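Beta-galactosidase (Geobacillus stearothermophilus, PDB 4OIF) probably hydrolyses terminal non-reducing beta-D-galactose residues in beta-D-galactosides, as a zinc-binding glycoside hydrolase of family 42. Local coordinates at residues H463-Y468 against I484-E489; I643-F646 against K650-V653. All coordinates share one frame; numbering follows the deposited sequence.

Contact 1: H463-Y468 against I484-E489; sequences HDFSRY and IARLKE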
# COMPACT_ATOMS: atom_id res chain seq x y z
N HIS A 463 1.16 -38.10 -11.78
CA HIS A 463 1.40 -39.28 -10.94
C HIS A 463 0.38 -40.37 -11.15
O HIS A 463 -0.75 -40.12 -11.58
CB HIS A 463 1.38 -38.91 -9.44
CG HIS A 463 2.66 -38.33 -8.94
ND1 HIS A 463 3.06 -37.05 -9.23
CD2 HIS A 463 3.63 -38.86 -8.16
CE1 HIS A 463 4.23 -36.81 -8.66
NE2 HIS A 463 4.59 -37.89 -8.00
N ASP A 464 0.78 -41.58 -10.81
CA ASP A 464 -0.09 -42.73 -10.82
C ASP A 464 -1.08 -42.66 -9.66
O ASP A 464 -0.71 -42.84 -8.51
CB ASP A 464 0.76 -44.00 -10.72
CG ASP A 464 -0.03 -45.26 -11.00
OD1 ASP A 464 -1.28 -45.25 -10.88
OD2 ASP A 464 0.62 -46.27 -11.32
N PHE A 465 -2.35 -42.40 -9.97
CA PHE A 465 -3.37 -42.33 -8.93
C PHE A 465 -3.62 -43.69 -8.28
O PHE A 465 -3.91 -43.79 -7.08
CB PHE A 465 -4.70 -41.82 -9.51
CG PHE A 465 -4.65 -40.41 -9.99
CD1 PHE A 465 -3.65 -39.55 -9.57
CD2 PHE A 465 -5.62 -39.94 -10.86
CE1 PHE A 465 -3.61 -38.25 -10.01
CE2 PHE A 465 -5.59 -38.63 -11.30
CZ PHE A 465 -4.58 -37.78 -10.88
N SER A 466 -3.50 -44.75 -9.09
CA SER A 466 -3.93 -46.08 -8.69
C SER A 466 -3.12 -46.66 -7.54
O SER A 466 -3.51 -47.66 -6.94
CB SER A 466 -3.85 -47.01 -9.88
OG SER A 466 -2.51 -47.09 -10.32
N ARG A 467 -2.01 -46.03 -7.20
CA ARG A 467 -1.14 -46.54 -6.15
C ARG A 467 -1.63 -46.15 -4.75
O ARG A 467 -1.06 -46.57 -3.75
CB ARG A 467 0.29 -46.04 -6.37
CG ARG A 467 0.78 -46.23 -7.79
CD ARG A 467 2.25 -46.62 -7.84
NE ARG A 467 2.48 -47.93 -7.24
CZ ARG A 467 3.69 -48.47 -7.06
NH1 ARG A 467 4.78 -47.80 -7.43
NH2 ARG A 467 3.81 -49.67 -6.51
N TYR A 468 -2.68 -45.34 -4.69
CA TYR A 468 -3.18 -44.85 -3.40
C TYR A 468 -4.58 -45.37 -3.08
O TYR A 468 -5.37 -45.66 -3.98
CB TYR A 468 -3.17 -43.32 -3.37
CG TYR A 468 -1.81 -42.76 -3.70
CD1 TYR A 468 -0.83 -42.63 -2.73
CD2 TYR A 468 -1.51 -42.39 -5.00
CE1 TYR A 468 0.41 -42.14 -3.05
CE2 TYR A 468 -0.26 -41.89 -5.32
CZ TYR A 468 0.69 -41.77 -4.35
OH TYR A 468 1.94 -41.28 -4.69
N ILE A 484 -9.88 -35.74 -15.47
CA ILE A 484 -11.19 -36.22 -15.02
C ILE A 484 -11.36 -37.71 -15.31
O ILE A 484 -11.78 -38.46 -14.46
CB ILE A 484 -12.35 -35.44 -15.68
CG1 ILE A 484 -12.46 -34.04 -15.09
CG2 ILE A 484 -13.67 -36.16 -15.45
CD1 ILE A 484 -13.47 -33.15 -15.85
N ALA A 485 -11.02 -38.14 -16.52
CA ALA A 485 -11.12 -39.55 -16.88
C ALA A 485 -10.23 -40.39 -15.99
O ALA A 485 -10.63 -41.48 -15.53
CB ALA A 485 -10.76 -39.76 -18.35
N ARG A 486 -9.03 -39.90 -15.71
CA ARG A 486 -8.15 -40.64 -14.80
C ARG A 486 -8.77 -40.76 -13.41
O ARG A 486 -8.76 -41.84 -12.80
CB ARG A 486 -6.76 -40.01 -14.75
CG ARG A 486 -6.02 -40.14 -16.08
CD ARG A 486 -4.79 -39.29 -16.13
NE ARG A 486 -3.82 -39.72 -15.13
CZ ARG A 486 -3.10 -38.90 -14.37
NH1 ARG A 486 -3.24 -37.58 -14.49
NH2 ARG A 486 -2.25 -39.40 -13.49
N LEU A 487 -9.36 -39.68 -12.91
CA LEU A 487 -10.05 -39.71 -11.62
C LEU A 487 -11.17 -40.74 -11.63
O LEU A 487 -11.36 -41.51 -10.67
CB LEU A 487 -10.59 -38.32 -11.29
CG LEU A 487 -9.50 -37.26 -11.07
CD1 LEU A 487 -10.09 -35.87 -10.89
CD2 LEU A 487 -8.59 -37.64 -9.89
N LYS A 488 -11.91 -40.75 -12.73
CA LYS A 488 -13.03 -41.66 -12.92
C LYS A 488 -12.56 -43.11 -12.81
O LYS A 488 -13.11 -43.90 -12.03
CB LYS A 488 -13.68 -41.38 -14.28
CG LYS A 488 -14.96 -42.13 -14.57
CD LYS A 488 -15.34 -41.92 -16.01
CE LYS A 488 -16.67 -42.55 -16.35
NZ LYS A 488 -16.88 -42.56 -17.83
N GLU A 489 -11.52 -43.45 -13.57
CA GLU A 489 -10.94 -44.80 -13.49
C GLU A 489 -10.46 -45.13 -12.10
O GLU A 489 -10.66 -46.25 -11.61
CB GLU A 489 -9.78 -44.95 -14.47
CG GLU A 489 -10.24 -45.13 -15.91
CD GLU A 489 -11.08 -46.38 -16.09
OE1 GLU A 489 -10.50 -47.48 -16.19
OE2 GLU A 489 -12.33 -46.25 -16.14
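The trimerisation domain carries a loop between strands 456-459 and 470-473, and here Phe465 of that loop meets Arg486 and Leu487 on helix 481-492. The main interaction is a cation-pi stack. The guanidinium of Arg486 lies flat on one face of the Phe465 ring, with the planes 20° apart and Arg486 CZ 4.2 Å from the ring centroid. Arg486 NH2 sits over the middle of that face. The Arg486 chain bends at chi3 (64°), which folds the guanidinium back over the ring. Arg486 NH1 is hydrogen-bonded to the backbone O of Lys461, which helps fix the rotation of the group. His463 O lies close to Arg486 NH2 at the guanidinium edge, but the angle is too poor for a hydrogen bond. Leu487 adds an apolar touch, its CD2 lying 3.5 Å from Phe465 CE2. Ile459 and Leu471 of the two flanking strands also pack on the ring. With an alanine at Phe465, the Arg486 guanidinium is likely to lose its aromatic platform, and a gap would probably open beside Leu487 CD2. Strand 470-473, helix 481-492 and the parallel neighbouring strand 496-500 form a beta-alpha-beta unit, and the loop leading into it packs on its helix.

Contact 2: I643-F646 against K650-V653; sequences IMNF and KQAV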
# COMPACT_ATOMS: atom_id res chain seq x y z
N ILE A 643 10.63 -39.54 16.17
CA ILE A 643 9.66 -39.02 17.12
C ILE A 643 10.08 -37.61 17.53
O ILE A 643 11.04 -37.41 18.27
CB ILE A 643 9.54 -39.93 18.35
CG1 ILE A 643 9.39 -41.40 17.90
CG2 ILE A 643 8.38 -39.49 19.21
CD1 ILE A 643 9.40 -42.43 19.05
N MET A 644 9.33 -36.62 17.05
CA MET A 644 9.75 -35.23 17.13
C MET A 644 8.81 -34.36 17.97
O MET A 644 7.61 -34.26 17.70
CB MET A 644 9.87 -34.66 15.70
CG MET A 644 10.83 -35.46 14.83
SD MET A 644 10.72 -35.06 13.08
CE MET A 644 9.10 -35.70 12.65
N ASN A 645 9.35 -33.74 19.00
CA ASN A 645 8.54 -32.87 19.85
C ASN A 645 8.54 -31.43 19.34
O ASN A 645 9.43 -30.66 19.66
CB ASN A 645 9.04 -32.92 21.30
CG ASN A 645 8.19 -32.10 22.24
OD1 ASN A 645 7.16 -31.53 21.86
ND2 ASN A 645 8.62 -32.02 23.50
N PHE A 646 7.53 -31.08 18.56
CA PHE A 646 7.42 -29.71 18.06
C PHE A 646 6.63 -28.81 19.02
O PHE A 646 5.82 -27.99 18.59
CB PHE A 646 6.78 -29.70 16.66
CG PHE A 646 7.74 -30.06 15.55
CD1 PHE A 646 8.74 -29.17 15.15
CD2 PHE A 646 7.63 -31.28 14.87
CE1 PHE A 646 9.62 -29.50 14.11
CE2 PHE A 646 8.51 -31.60 13.84
CZ PHE A 646 9.51 -30.70 13.46
N LYS A 650 7.58 -30.49 28.07
CA LYS A 650 7.84 -31.90 28.24
C LYS A 650 6.68 -32.70 27.67
O LYS A 650 5.53 -32.23 27.65
CB LYS A 650 8.06 -32.25 29.71
CG LYS A 650 9.45 -31.86 30.22
CD LYS A 650 9.66 -32.30 31.67
CE LYS A 650 10.78 -31.51 32.32
NZ LYS A 650 12.01 -31.59 31.51
N GLN A 651 6.98 -33.90 27.21
CA GLN A 651 6.02 -34.61 26.40
C GLN A 651 6.13 -36.13 26.56
O GLN A 651 7.13 -36.73 26.19
CB GLN A 651 6.20 -34.19 24.96
CG GLN A 651 4.95 -34.29 24.16
CD GLN A 651 3.88 -33.32 24.59
OE1 GLN A 651 2.79 -33.74 24.99
NE2 GLN A 651 4.15 -32.03 24.47
N ALA A 652 5.09 -36.75 27.12
CA ALA A 652 5.09 -38.19 27.35
C ALA A 652 4.64 -38.92 26.09
O ALA A 652 3.62 -38.60 25.49
CB ALA A 652 4.19 -38.56 28.52
N VAL A 653 5.41 -39.92 25.72
CA VAL A 653 5.24 -40.58 24.45
C VAL A 653 5.24 -42.07 24.80
O VAL A 653 5.85 -42.45 25.79
CB VAL A 653 6.37 -40.14 23.47
CG1 VAL A 653 7.00 -41.30 22.73
CG2 VAL A 653 5.89 -39.01 22.55
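Segments 643-646 and 650-653 run in opposite directions at the ends of strands 638-645 and 651-655, joined by a short turn. They belong to different sheets, so the backbones stand apart and only side chains meet. The CA atoms of Asn645 and Gln651 are 7.2 Å apart, and those of Ile643 and Val653 are 8.7 Å apart. All four residues send their CB toward the other strand. At the far end from the turn, Ile643 CG2 meets the fork of Val653, 4.2 Å from both Val653 CG1 and Val653 CG2. This methyl is anti to the backbone N of Ile643 because CG1 stands beside that N (chi1 -48°). Leu674 of strand 671-674 touches both residues. Near the turn, Asn645 ND2 lies 3.6 Å from Gln651 CB, so an amide packs on a methylene. The two side chains cross at about a right angle and their amide planes are 89° apart. The amides find their partners elsewhere. Asn645 OD1 bonds to Thr647 OG1, and Asn645 ND2 to the backbone O of both Glu649 and Asp675. Gln651 NE2 makes a weak bond to the same Thr647 OG1. The buried Asn645 amide is thus held by three bonds, two to the turn and one to Asp675 just after strand 671-674. Between the segments there is van der Waals packing alone, about half aliphatic and half amide against methylene.

In the fold
Contact 1 and contact 2 lie in different domains and share no helix or strand. Contact 1 is in the trimerisation domain and contact 2 in the C-terminal domain. Their centres are 37 Å apart, and their nearest atoms about 19 Å. Contact 1 is partly buried: Phe465 and Leu487 are in the interior, but Arg486 is partly exposed. Contact 2 is buried throughout its four touching residues. The chemistry follows the place. Contact 1 joins a loop to a helix through a charged group on an aromatic face. Contact 2 joins strands of two sheets through neutral side chains. Neither contact lies near the zinc site or the predicted active site, and no other subunit touches either one.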